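Local coordinates for endonuclease PI-MtuI (Mycobacterium tuberculosis, PDB 2IMZ), which probably excises itself from the RecA precursor and joins the flanking protein segments through its splicing domain, as inteins do, at residues 50-56 and 143-149; 64-68 and 160-164; 75-79 and 91-95; 8-12 and 29-33. The protein carries 1 engineered substitution. All coordinates share one frame; numbering follows the deposited sequence.

Interaction 2 is the most buried contact, close to the centre of the chain, while the other three are partly buried. Segment 160-164 is the common hub: Val160 and Ala161 pack on Val32 and Ile8 of interaction 4, and Val164 on Val75, Val93 and Ala94 of interaction 3. Interactions 1 and 2 meet where Arg144 lies against Trp68. Chemistry follows place: true sheet pairing with an outward salt bridge in interaction 1, one buried carboxylate against backbone in interaction 2, a single backbone bond, apolar packing and a loose outer ion pair in interaction 3, and a carboxylate-to-strand bond with two water bridges in interaction 4. Strand 134-153, in interaction 1, also pairs with strand 92-94 of interaction 3.

Interaction 1: 50-56 and 143-149; sequences DQGTRDV and TRRARTF
Thr148 grips Gly52 twice: OG1 and the backbone N of Thr148 both donate to Gly52 O, each at 2.8 Å. With chi1 at 62°, OG1 sits between the backbone N and carbonyl carbon of Thr148, turned toward the opposite strand, while CG2 slides past Val56 CG1 in the opposite direction at 3.6 Å. Arg54 crosses Thr148 at about a right angle, its CD 3.5 Å from Thr148 OG1. The chain of Arg54 stays extended, and its NE donates to Gln51 O at 3.0 Å, the oxygen lying in the guanidinium plane; NH1 forms a salt bridge with Asp72 of the second subunit.

On the other face Asp55 and Arg145 form a salt bridge. Arg145, folded at chi2 and chi3, brings NH1 to 2.9 Å from Asp55 OD1; the bond is nearly straight (173°) and lies in the guanidinium plane, yet reaches the oxygen from above the carboxylate, the two planes being 67° apart. A water joins the same OD1 to Thr143 OG1. Asp50 lies alongside Phe149, and its OD1 closes an Asx turn onto Gly52 N.

Antiparallel pairing carries strand 134-153 across the corner at Thr53, where strand 40-52 gives way to strand 54-61. Phe149 packs on helix 19-24, Arg147 bridges to Glu4, and Arg144 makes a cation-pi contact with Trp68.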
loop_
_atom_site.group_PDB
_atom_site.type_symbol
_atom_site.label_atom_id
_atom_site.label_comp_id
_atom_site.label_asym_id
_atom_site.label_seq_id
_atom_site.Cartn_x
_atom_site.Cartn_y
_atom_site.Cartn_z
ATOM N N ASP A 50 -5.720 -9.718 -8.032
ATOM C CA ASP A 50 -6.780 -9.469 -9.006
ATOM C C ASP A 50 -7.871 -8.886 -8.115
ATOM O O ASP A 50 -8.509 -9.611 -7.354
ATOM C CB ASP A 50 -7.260 -10.773 -9.642
ATOM C CG ASP A 50 -8.328 -10.548 -10.699
ATOM O OD1 ASP A 50 -9.238 -9.725 -10.464
ATOM O OD2 ASP A 50 -8.266 -11.201 -11.760
ATOM N N GLN A 51 -8.076 -7.578 -8.213
ATOM C CA GLN A 51 -9.034 -6.876 -7.369
ATOM C C GLN A 51 -10.476 -6.776 -7.852
ATOM O O GLN A 51 -11.295 -6.113 -7.212
ATOM C CB GLN A 51 -8.496 -5.473 -7.083
ATOM C CG GLN A 51 -7.052 -5.455 -6.594
ATOM C CD GLN A 51 -6.881 -6.078 -5.221
ATOM O OE1 GLN A 51 -6.398 -5.431 -4.290
ATOM N NE2 GLN A 51 -7.273 -7.337 -5.087
ATOM N N GLY A 52 -10.788 -7.424 -8.969
ATOM C CA GLY A 52 -12.143 -7.381 -9.488
ATOM C C GLY A 52 -12.501 -6.065 -10.154
ATOM O O GLY A 52 -11.661 -5.174 -10.284
ATOM N N THR A 53 -13.758 -5.936 -10.569
ATOM C CA THR A 53 -14.221 -4.723 -11.230
ATOM C C THR A 53 -14.565 -3.627 -10.233
ATOM O O THR A 53 -15.308 -3.849 -9.274
ATOM C CB THR A 53 -15.454 -5.007 -12.104
ATOM O OG1 THR A 53 -15.112 -5.970 -13.106
ATOM C CG2 THR A 53 -15.930 -3.730 -12.782
ATOM N N ARG A 54 -14.019 -2.439 -10.470
ATOM C CA ARG A 54 -14.249 -1.291 -9.603
ATOM C C ARG A 54 -14.343 -0.019 -10.435
ATOM O O ARG A 54 -14.066 -0.029 -11.633
ATOM C CB ARG A 54 -13.098 -1.145 -8.603
ATOM C CG ARG A 54 -12.782 -2.409 -7.828
ATOM C CD ARG A 54 -11.752 -2.152 -6.745
ATOM N NE ARG A 54 -11.406 -3.381 -6.038
ATOM C CZ ARG A 54 -10.942 -3.425 -4.793
ATOM N NH1 ARG A 54 -10.773 -2.303 -4.107
ATOM N NH2 ARG A 54 -10.648 -4.591 -4.236
ATOM N N ASP A 55 -14.741 1.074 -9.795
ATOM C CA ASP A 55 -14.838 2.354 -10.485
ATOM C C ASP A 55 -13.442 2.956 -10.532
ATOM O O ASP A 55 -12.749 3.007 -9.516
ATOM C CB ASP A 55 -15.764 3.321 -9.738
ATOM C CG ASP A 55 -17.183 2.817 -9.639
ATOM O OD1 ASP A 55 -17.723 2.364 -10.665
ATOM O OD2 ASP A 55 -17.763 2.885 -8.535
ATOM N N VAL A 56 -13.032 3.410 -11.710
ATOM C CA VAL A 56 -11.717 4.022 -11.860
ATOM C C VAL A 56 -11.838 5.346 -12.591
ATOM O O VAL A 56 -12.708 5.514 -13.446
ATOM C CB VAL A 56 -10.752 3.130 -12.668
ATOM C CG1 VAL A 56 -10.432 1.869 -11.893
ATOM C CG2 VAL A 56 -11.371 2.787 -14.022
ATOM N N THR A 143 -15.247 8.827 -14.369
ATOM C CA THR A 143 -15.227 7.477 -13.826
ATOM C C THR A 143 -15.849 6.457 -14.777
ATOM O O THR A 143 -16.785 6.768 -15.515
ATOM C CB THR A 143 -15.989 7.422 -12.490
ATOM O OG1 THR A 143 -15.968 6.084 -11.982
ATOM C CG2 THR A 143 -17.434 7.861 -12.686
ATOM N N ARG A 144 -15.316 5.240 -14.751
ATOM C CA ARG A 144 -15.817 4.150 -15.579
ATOM C C ARG A 144 -15.533 2.836 -14.860
ATOM O O ARG A 144 -14.722 2.788 -13.936
ATOM C CB ARG A 144 -15.142 4.153 -16.954
ATOM C CG ARG A 144 -13.656 3.823 -16.942
ATOM C CD ARG A 144 -13.058 3.933 -18.340
ATOM N NE ARG A 144 -11.642 3.583 -18.360
ATOM C CZ ARG A 144 -11.171 2.341 -18.383
ATOM N NH1 ARG A 144 -12.008 1.311 -18.397
ATOM N NH2 ARG A 144 -9.860 2.126 -18.377
ATOM N N ARG A 145 -16.211 1.775 -15.282
ATOM C CA ARG A 145 -16.030 0.461 -14.680
ATOM C C ARG A 145 -14.921 -0.290 -15.401
ATOM O O ARG A 145 -14.880 -0.319 -16.631
ATOM C CB ARG A 145 -17.332 -0.338 -14.778
ATOM C CG ARG A 145 -18.525 0.344 -14.130
ATOM C CD ARG A 145 -18.411 0.310 -12.621
ATOM N NE ARG A 145 -18.470 -1.057 -12.112
ATOM C CZ ARG A 145 -18.318 -1.386 -10.833
ATOM N NH1 ARG A 145 -18.094 -0.446 -9.925
ATOM N NH2 ARG A 145 -18.397 -2.656 -10.461
ATOM N N ALA A 146 -14.028 -0.907 -14.635
ATOM C CA ALA A 146 -12.927 -1.657 -15.221
ATOM C C ALA A 146 -12.376 -2.682 -14.245
ATOM O O ALA A 146 -12.454 -2.497 -13.030
ATOM C CB ALA A 146 -11.813 -0.699 -15.637
ATOM N N ARG A 147 -11.827 -3.768 -14.778
ATOM C CA ARG A 147 -11.219 -4.777 -13.924
ATOM C C ARG A 147 -9.992 -4.080 -13.367
ATOM O O ARG A 147 -9.331 -3.325 -14.085
ATOM C CB ARG A 147 -10.782 -5.998 -14.731
ATOM C CG ARG A 147 -11.912 -6.747 -15.407
ATOM C CD ARG A 147 -11.462 -8.155 -15.730
ATOM N NE ARG A 147 -10.258 -8.169 -16.553
ATOM C CZ ARG A 147 -9.477 -9.233 -16.713
ATOM N NH1 ARG A 147 -9.773 -10.371 -16.102
ATOM N NH2 ARG A 147 -8.403 -9.160 -17.486
ATOM N N THR A 148 -9.684 -4.322 -12.099
ATOM C CA THR A 148 -8.538 -3.678 -11.476
ATOM C C THR A 148 -7.575 -4.676 -10.853
ATOM O O THR A 148 -7.936 -5.826 -10.581
ATOM C CB THR A 148 -8.996 -2.657 -10.415
ATOM O OG1 THR A 148 -9.725 -3.327 -9.381
ATOM C CG2 THR A 148 -9.889 -1.605 -11.055
ATOM N N PHE A 149 -6.344 -4.225 -10.632
ATOM C CA PHE A 149 -5.296 -5.074 -10.090
ATOM C C PHE A 149 -4.353 -4.310 -9.178
ATOM O O PHE A 149 -4.388 -3.080 -9.112
ATOM C CB PHE A 149 -4.482 -5.685 -11.233
ATOM C CG PHE A 149 -5.323 -6.332 -12.293
ATOM C CD1 PHE A 149 -5.947 -5.565 -13.270
ATOM C CD2 PHE A 149 -5.534 -7.706 -12.283
ATOM C CE1 PHE A 149 -6.775 -6.153 -14.223
ATOM C CE2 PHE A 149 -6.357 -8.304 -13.227
ATOM C CZ PHE A 149 -6.982 -7.527 -14.201
HETATM O O HOH W 1 -10.042 -7.835 -12.041
HETATM O O HOH W 2 -10.670 -10.806 -13.565
HETATM O O HOH W 3 -17.723 4.047 -12.713
#

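Interaction 2: 64-68 and 160-164; sequences GAILW and VAEGV. Engineered in segment 64-68: Leu67 (natural residue Val).
Glu162 supplies the polar half of the contact with 64-68. Its OE1 receives a weak hydrogen bond from Ile66 N at 3.5 Å, but the principal partner of that oxygen is Arg7, through a salt bridge. A water lies 2.9 Å from Ile66 O and also near Glu162 OE2, though it has more acceptors in reach than protons to give. The bend at chi2 (-61°) folds the carboxylate back alongside the backbone of Ile66, while CG lies against Leu67 CA.

Carbon-to-oxygen contacts with the backbone form a second group. Glu162 CG lies 3.3 Å from Ile66 O, and from the other segment Ala65 CB stands the same 3.3 Å from Glu162 O.

The piece that presents Glu162 is a type I' turn from Ala161 to Val164, the two-residue loop of a beta hairpin joining strands 159-161 and 164-166. Ala161 N bonds to Val164 O at 2.9 Å, and Val164 N returns the bond to Ala161 O. Both turn residues, Glu162 and Gly163, have positive phi, as this turn requires. Strand 164-166 runs on toward the C-terminal Asn168, here an aminosuccinimide and part of a zinc site.

Apolar packing completes the contact. Leu67, an engineered residue, holds CG anti to its N (chi1 178°) and reaches CD1 to 4.2 Å from Ala161 CB, with Val166 packing beside both.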
loop_
_atom_site.group_PDB
_atom_site.type_symbol
_atom_site.label_atom_id
_atom_site.label_comp_id
_atom_site.label_asym_id
_atom_site.label_seq_id
_atom_site.Cartn_x
_atom_site.Cartn_y
_atom_site.Cartn_z
ATOM N N GLY A 64 1.381 12.272 -22.523
ATOM C CA GLY A 64 0.390 11.395 -23.121
ATOM C C GLY A 64 -0.074 10.143 -22.408
ATOM O O GLY A 64 -1.098 9.582 -22.798
ATOM N N ALA A 65 0.649 9.690 -21.389
ATOM C CA ALA A 65 0.232 8.478 -20.684
ATOM C C ALA A 65 -1.048 8.760 -19.907
ATOM O O ALA A 65 -1.287 9.886 -19.485
ATOM C CB ALA A 65 1.331 8.012 -19.734
ATOM N N ILE A 66 -1.886 7.741 -19.737
ATOM C CA ILE A 66 -3.120 7.917 -18.985
ATOM C C ILE A 66 -3.207 6.878 -17.885
ATOM O O ILE A 66 -3.275 5.679 -18.147
ATOM C CB ILE A 66 -4.383 7.786 -19.865
ATOM C CG1 ILE A 66 -4.409 8.890 -20.924
ATOM C CG2 ILE A 66 -5.631 7.893 -18.986
ATOM C CD1 ILE A 66 -5.647 8.858 -21.816
ATOM N N LEU A 67 -3.198 7.348 -16.648
ATOM C CA LEU A 67 -3.286 6.459 -15.504
ATOM C C LEU A 67 -4.748 6.274 -15.108
ATOM O O LEU A 67 -5.426 7.237 -14.755
ATOM C CB LEU A 67 -2.508 7.047 -14.328
ATOM C CG LEU A 67 -2.544 6.255 -13.018
ATOM C CD1 LEU A 67 -1.837 4.913 -13.195
ATOM C CD2 LEU A 67 -1.885 7.063 -11.925
ATOM N N TRP A 68 -5.232 5.038 -15.193
ATOM C CA TRP A 68 -6.602 4.719 -14.798
ATOM C C TRP A 68 -6.499 3.992 -13.462
ATOM O O TRP A 68 -5.939 2.898 -13.383
ATOM C CB TRP A 68 -7.279 3.806 -15.823
ATOM C CG TRP A 68 -7.649 4.494 -17.109
ATOM C CD1 TRP A 68 -6.974 4.443 -18.292
ATOM C CD2 TRP A 68 -8.792 5.323 -17.333
ATOM N NE1 TRP A 68 -7.631 5.189 -19.247
ATOM C CE2 TRP A 68 -8.750 5.739 -18.682
ATOM C CE3 TRP A 68 -9.851 5.755 -16.524
ATOM C CZ2 TRP A 68 -9.730 6.569 -19.242
ATOM C CZ3 TRP A 68 -10.825 6.581 -17.081
ATOM C CH2 TRP A 68 -10.756 6.977 -18.428
ATOM N N VAL A 160 6.326 2.377 -10.688
ATOM C CA VAL A 160 5.945 3.296 -11.737
ATOM C C VAL A 160 4.910 2.604 -12.614
ATOM O O VAL A 160 5.131 1.495 -13.100
ATOM C CB VAL A 160 7.168 3.711 -12.584
ATOM C CG1 VAL A 160 6.714 4.427 -13.852
ATOM C CG2 VAL A 160 8.067 4.625 -11.762
ATOM N N ALA A 161 3.764 3.260 -12.770
ATOM C CA ALA A 161 2.665 2.764 -13.592
ATOM C C ALA A 161 2.308 3.926 -14.511
ATOM O O ALA A 161 2.082 5.040 -14.033
ATOM C CB ALA A 161 1.473 2.392 -12.710
ATOM N N GLU A 162 2.257 3.668 -15.816
ATOM C CA GLU A 162 1.970 4.708 -16.800
ATOM C C GLU A 162 2.956 5.867 -16.616
ATOM O O GLU A 162 2.619 7.036 -16.831
ATOM C CB GLU A 162 0.529 5.220 -16.670
ATOM C CG GLU A 162 -0.535 4.233 -17.134
ATOM C CD GLU A 162 -0.401 3.874 -18.603
ATOM O OE1 GLU A 162 -0.122 4.783 -19.412
ATOM O OE2 GLU A 162 -0.590 2.691 -18.952
ATOM N N GLY A 163 4.178 5.521 -16.213
ATOM C CA GLY A 163 5.221 6.512 -16.014
ATOM C C GLY A 163 5.143 7.349 -14.748
ATOM O O GLY A 163 6.009 8.193 -14.525
ATOM N N VAL A 164 4.136 7.102 -13.913
ATOM C CA VAL A 164 3.924 7.857 -12.675
ATOM C C VAL A 164 4.223 6.993 -11.449
ATOM O O VAL A 164 3.881 5.817 -11.433
ATOM C CB VAL A 164 2.448 8.325 -12.584
ATOM C CG1 VAL A 164 2.221 9.127 -11.309
ATOM C CG2 VAL A 164 2.090 9.155 -13.805
HETATM O O HOH W 4 -3.573 2.870 -18.938
#

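Interaction 3: 75-79 and 91-95; sequences VLTEY and DRVAQ
Leu76 O accepts a nearly straight hydrogen bond from Ala94 N, 3.0 Å long. It is the one backbone bond between 75-79 and 91-95, because strands 75-77 and 92-94 run 110° apart and meet over a very short length. Leu76 and Ala94 each also bond through their backbones to Val165, so strand 164-166 is shared between them.

Apolar side chains meet around this bond. Leu76 CG is anti to the backbone N (chi1 -176°), an arrangement that lays CD2 3.9 Å from Ala94 CB. Val75 CG1 meets Val93 CG1 at the same 3.9 Å, and Val164 packs against both valines. Further along, Thr77 turns CB and CG2 against Arg92 O, while its OG1 points elsewhere: it accepts from Tyr79 N at 3.1 Å in an ST turn and is also hydrogen-bonded to Gly80 O.

The charged pair lies beyond. Glu78, extended past CG, reaches over to Arg92, whose chain bends at chi3; carboxylate and guanidinium are turned 64° against each other and so do not form a flat, two-pronged pair. Arg92 NE gives a weak bond to Glu78 OE2 at 3.3 Å, and the exact place of OE1 is less certain. Water accepts from Arg92 N at 3.0 Å. Glu78 CG itself lies over the centre of the Tyr79 ring.

The chemistry implies a contact that rests mainly on one straight backbone bond and the buried valine and alanine packing, with an outer, partly solvent-exposed ion pair that is weak and less surely placed.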
loop_
_atom_site.group_PDB
_atom_site.type_symbol
_atom_site.label_atom_id
_atom_site.label_comp_id
_atom_site.label_asym_id
_atom_site.label_seq_id
_atom_site.Cartn_x
_atom_site.Cartn_y
_atom_site.Cartn_z
ATOM N N VAL A 75 -1.072 8.355 -5.154
ATOM C CA VAL A 75 -0.126 8.788 -6.176
ATOM C C VAL A 75 0.918 9.679 -5.510
ATOM O O VAL A 75 0.587 10.486 -4.643
ATOM C CB VAL A 75 -0.856 9.587 -7.282
ATOM C CG1 VAL A 75 0.138 10.104 -8.317
ATOM C CG2 VAL A 75 -1.907 8.706 -7.942
ATOM N N LEU A 76 2.177 9.527 -5.902
ATOM C CA LEU A 76 3.236 10.331 -5.309
ATOM C C LEU A 76 3.298 11.725 -5.913
ATOM O O LEU A 76 3.303 11.885 -7.133
ATOM C CB LEU A 76 4.594 9.645 -5.473
ATOM C CG LEU A 76 5.768 10.362 -4.791
ATOM C CD1 LEU A 76 5.533 10.423 -3.280
ATOM C CD2 LEU A 76 7.060 9.631 -5.095
ATOM N N THR A 77 3.333 12.730 -5.043
ATOM C CA THR A 77 3.416 14.127 -5.458
ATOM C C THR A 77 4.509 14.780 -4.618
ATOM O O THR A 77 5.014 14.178 -3.671
ATOM C CB THR A 77 2.093 14.884 -5.212
ATOM O OG1 THR A 77 1.908 15.087 -3.805
ATOM C CG2 THR A 77 0.912 14.093 -5.766
ATOM N N GLU A 78 4.872 16.011 -4.959
ATOM C CA GLU A 78 5.909 16.719 -4.219
ATOM C C GLU A 78 5.450 17.034 -2.799
ATOM O O GLU A 78 6.237 17.483 -1.965
ATOM C CB GLU A 78 6.286 18.004 -4.957
ATOM C CG GLU A 78 5.097 18.862 -5.331
ATOM C CD GLU A 78 5.351 19.700 -6.568
ATOM O OE1 GLU A 78 4.393 20.329 -7.061
ATOM O OE2 GLU A 78 6.506 19.730 -7.046
ATOM N N TYR A 79 4.175 16.779 -2.524
ATOM C CA TYR A 79 3.611 17.036 -1.205
ATOM C C TYR A 79 3.292 15.736 -0.474
ATOM O O TYR A 79 2.634 15.741 0.568
ATOM C CB TYR A 79 2.351 17.888 -1.346
ATOM C CG TYR A 79 2.606 19.178 -2.091
ATOM C CD1 TYR A 79 3.529 20.108 -1.610
ATOM C CD2 TYR A 79 1.956 19.456 -3.294
ATOM C CE1 TYR A 79 3.803 21.283 -2.307
ATOM C CE2 TYR A 79 2.223 20.630 -4.001
ATOM C CZ TYR A 79 3.148 21.538 -3.499
ATOM O OH TYR A 79 3.428 22.695 -4.190
ATOM N N ASP A 91 -2.012 19.782 -11.448
ATOM C CA ASP A 91 -1.269 19.246 -10.316
ATOM C C ASP A 91 -0.096 18.445 -10.853
ATOM O O ASP A 91 -0.197 17.830 -11.915
ATOM C CB ASP A 91 -2.150 18.334 -9.460
ATOM C CG ASP A 91 -3.173 19.101 -8.650
ATOM O OD1 ASP A 91 -2.952 20.307 -8.400
ATOM O OD2 ASP A 91 -4.187 18.492 -8.249
ATOM N N ARG A 92 1.014 18.449 -10.123
ATOM C CA ARG A 92 2.188 17.708 -10.552
ATOM C C ARG A 92 2.281 16.357 -9.850
ATOM O O ARG A 92 1.907 16.217 -8.679
ATOM C CB ARG A 92 3.461 18.525 -10.292
ATOM C CG ARG A 92 3.542 19.804 -11.124
ATOM C CD ARG A 92 4.869 20.534 -10.942
ATOM N NE ARG A 92 5.019 21.130 -9.618
ATOM C CZ ARG A 92 4.309 22.162 -9.169
ATOM N NH1 ARG A 92 3.384 22.725 -9.934
ATOM N NH2 ARG A 92 4.530 22.641 -7.952
ATOM N N VAL A 93 2.752 15.358 -10.587
ATOM C CA VAL A 93 2.919 14.018 -10.041
ATOM C C VAL A 93 4.332 13.558 -10.358
ATOM O O VAL A 93 4.951 14.048 -11.301
ATOM C CB VAL A 93 1.899 13.007 -10.639
ATOM C CG1 VAL A 93 0.479 13.423 -10.266
ATOM C CG2 VAL A 93 2.053 12.918 -12.150
ATOM N N ALA A 94 4.847 12.632 -9.558
ATOM C CA ALA A 94 6.198 12.117 -9.764
ATOM C C ALA A 94 6.275 11.264 -11.027
ATOM O O ALA A 94 5.527 10.297 -11.177
ATOM C CB ALA A 94 6.629 11.295 -8.552
ATOM N N GLN A 95 7.182 11.635 -11.927
ATOM C CA GLN A 95 7.384 10.920 -13.189
ATOM C C GLN A 95 8.880 10.761 -13.436
ATOM O O GLN A 95 9.547 11.690 -13.898
ATOM C CB GLN A 95 6.757 11.693 -14.355
ATOM C CG GLN A 95 7.042 11.074 -15.727
ATOM C CD GLN A 95 6.554 11.935 -16.878
ATOM O OE1 GLN A 95 5.426 11.785 -17.353
ATOM N NE2 GLN A 95 7.404 12.852 -17.329
HETATM O O HOH W 5 0.964 20.161 -7.707
#

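Interaction 4: 8-12 and 29-33; sequences IFDPV and IHVVA
An Asx turn built on Asp10 docks onto strand 30-34, its carboxylate serving both segments. Asp10 OD1 accepts from Val12 N at 2.8 Å, nearly along the C-O direction, which closes the Asx turn, and from Thr13 N as well. OD2 looks the other way and takes the N-H of His30 at 2.9 Å; that bond is nearly straight (169°) yet arrives from above the carboxylate plane. Extending CG anti to the backbone N (chi1 179°) carries the carboxylate out to the start of the neighbouring strand.

Two waters bridge the segments, one between backbones and one between side chains. The first donates to Phe9 O at 2.7 Å and accepts from Val32 N at 3.0 Å. The other donates to Asp10 OD2 and lies at the edge of the His30 ring, in its plane, 2.8 Å from ND1.

Over one face of that ring sits Val12, in a CH-pi contact with CG2 4.0 Å from the ring centroid of His30. Pro11 lays its ring along the backbone of Val31, and its CB meets Val32 CG2 at 3.7 Å. Deeper in, Ile8 and Val31 run alongside each other in the same direction, with Ile8 CG2 3.8 Å from Val31 CG1; Leu159 packs on both, and Val45 lies against Val31.

With end-to-end directions 94° apart, the segments do not pair as sheet neighbours. A short N-terminal strand and its turn are laid across a longer sheet, consistent with the compact all-beta Hint fold of intein splicing domains.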
loop_
_atom_site.group_PDB
_atom_site.type_symbol
_atom_site.label_atom_id
_atom_site.label_comp_id
_atom_site.label_asym_id
_atom_site.label_seq_id
_atom_site.Cartn_x
_atom_site.Cartn_y
_atom_site.Cartn_z
ATOM N N ILE A 8 3.210 -1.107 -16.981
ATOM C CA ILE A 8 4.261 -1.123 -15.967
ATOM C C ILE A 8 5.620 -1.368 -16.613
ATOM O O ILE A 8 5.827 -2.388 -17.269
ATOM C CB ILE A 8 4.022 -2.248 -14.937
ATOM C CG1 ILE A 8 2.605 -2.152 -14.364
ATOM C CG2 ILE A 8 5.060 -2.160 -13.820
ATOM C CD1 ILE A 8 2.318 -0.861 -13.646
ATOM N N PHE A 9 6.537 -0.430 -16.415
ATOM C CA PHE A 9 7.881 -0.510 -16.978
ATOM C C PHE A 9 8.845 -1.316 -16.107
ATOM O O PHE A 9 8.967 -1.060 -14.914
ATOM C CB PHE A 9 8.418 0.916 -17.165
ATOM C CG PHE A 9 9.862 0.989 -17.602
ATOM C CD1 PHE A 9 10.299 0.320 -18.738
ATOM C CD2 PHE A 9 10.766 1.789 -16.906
ATOM C CE1 PHE A 9 11.619 0.451 -19.180
ATOM C CE2 PHE A 9 12.085 1.925 -17.340
ATOM C CZ PHE A 9 12.510 1.256 -18.479
ATOM N N ASP A 10 9.516 -2.296 -16.714
ATOM C CA ASP A 10 10.507 -3.114 -16.011
ATOM C C ASP A 10 11.846 -2.515 -16.447
ATOM O O ASP A 10 12.283 -2.721 -17.578
ATOM C CB ASP A 10 10.423 -4.579 -16.452
ATOM C CG ASP A 10 11.450 -5.457 -15.751
ATOM O OD1 ASP A 10 12.565 -4.964 -15.492
ATOM O OD2 ASP A 10 11.151 -6.639 -15.473
ATOM N N PRO A 11 12.504 -1.758 -15.554
ATOM C CA PRO A 11 13.788 -1.114 -15.848
ATOM C C PRO A 11 14.960 -2.045 -16.117
ATOM O O PRO A 11 15.969 -1.627 -16.692
ATOM C CB PRO A 11 14.016 -0.244 -14.618
ATOM C CG PRO A 11 13.429 -1.079 -13.528
ATOM C CD PRO A 11 12.121 -1.526 -14.148
ATOM N N VAL A 12 14.829 -3.299 -15.707
ATOM C CA VAL A 12 15.895 -4.272 -15.908
ATOM C C VAL A 12 15.917 -4.811 -17.337
ATOM O O VAL A 12 16.971 -4.863 -17.976
ATOM C CB VAL A 12 15.751 -5.450 -14.933
ATOM C CG1 VAL A 12 16.849 -6.484 -15.193
ATOM C CG2 VAL A 12 15.826 -4.944 -13.507
ATOM N N ILE A 29 8.334 -9.653 -12.431
ATOM C CA ILE A 29 9.028 -8.595 -13.151
ATOM C C ILE A 29 9.635 -7.622 -12.153
ATOM O O ILE A 29 9.330 -7.672 -10.961
ATOM C CB ILE A 29 8.061 -7.780 -14.047
ATOM C CG1 ILE A 29 7.054 -7.021 -13.173
ATOM C CG2 ILE A 29 7.346 -8.699 -15.027
ATOM C CD1 ILE A 29 6.259 -5.964 -13.931
ATOM N N HIS A 30 10.521 -6.761 -12.639
ATOM C CA HIS A 30 11.104 -5.723 -11.803
ATOM C C HIS A 30 10.363 -4.452 -12.185
ATOM O O HIS A 30 9.819 -4.353 -13.288
ATOM C CB HIS A 30 12.596 -5.531 -12.082
ATOM C CG HIS A 30 13.469 -6.529 -11.391
ATOM N ND1 HIS A 30 13.725 -7.781 -11.909
ATOM C CD2 HIS A 30 14.117 -6.473 -10.204
ATOM C CE1 HIS A 30 14.491 -8.453 -11.068
ATOM N NE2 HIS A 30 14.743 -7.682 -10.026
ATOM N N VAL A 31 10.328 -3.493 -11.270
ATOM C CA VAL A 31 9.665 -2.222 -11.532
ATOM C C VAL A 31 10.585 -1.109 -11.078
ATOM O O VAL A 31 11.599 -1.356 -10.423
ATOM C CB VAL A 31 8.346 -2.076 -10.731
ATOM C CG1 VAL A 31 7.403 -3.209 -11.060
ATOM C CG2 VAL A 31 8.645 -2.029 -9.233
ATOM N N VAL A 32 10.239 0.117 -11.449
ATOM C CA VAL A 32 10.996 1.276 -11.002
ATOM C C VAL A 32 10.311 1.637 -9.689
ATOM O O VAL A 32 9.121 1.961 -9.675
ATOM C CB VAL A 32 10.860 2.470 -11.966
ATOM C CG1 VAL A 32 11.559 3.693 -11.366
ATOM C CG2 VAL A 32 11.458 2.127 -13.318
ATOM N N ALA A 33 11.051 1.553 -8.589
ATOM C CA ALA A 33 10.497 1.867 -7.278
ATOM C C ALA A 33 11.215 3.055 -6.663
ATOM O O ALA A 33 12.431 3.193 -6.796
ATOM C CB ALA A 33 10.614 0.651 -6.358
HETATM O O HOH W 6 7.726 0.414 -13.019
HETATM O O HOH W 7 13.268 -8.372 -14.593
#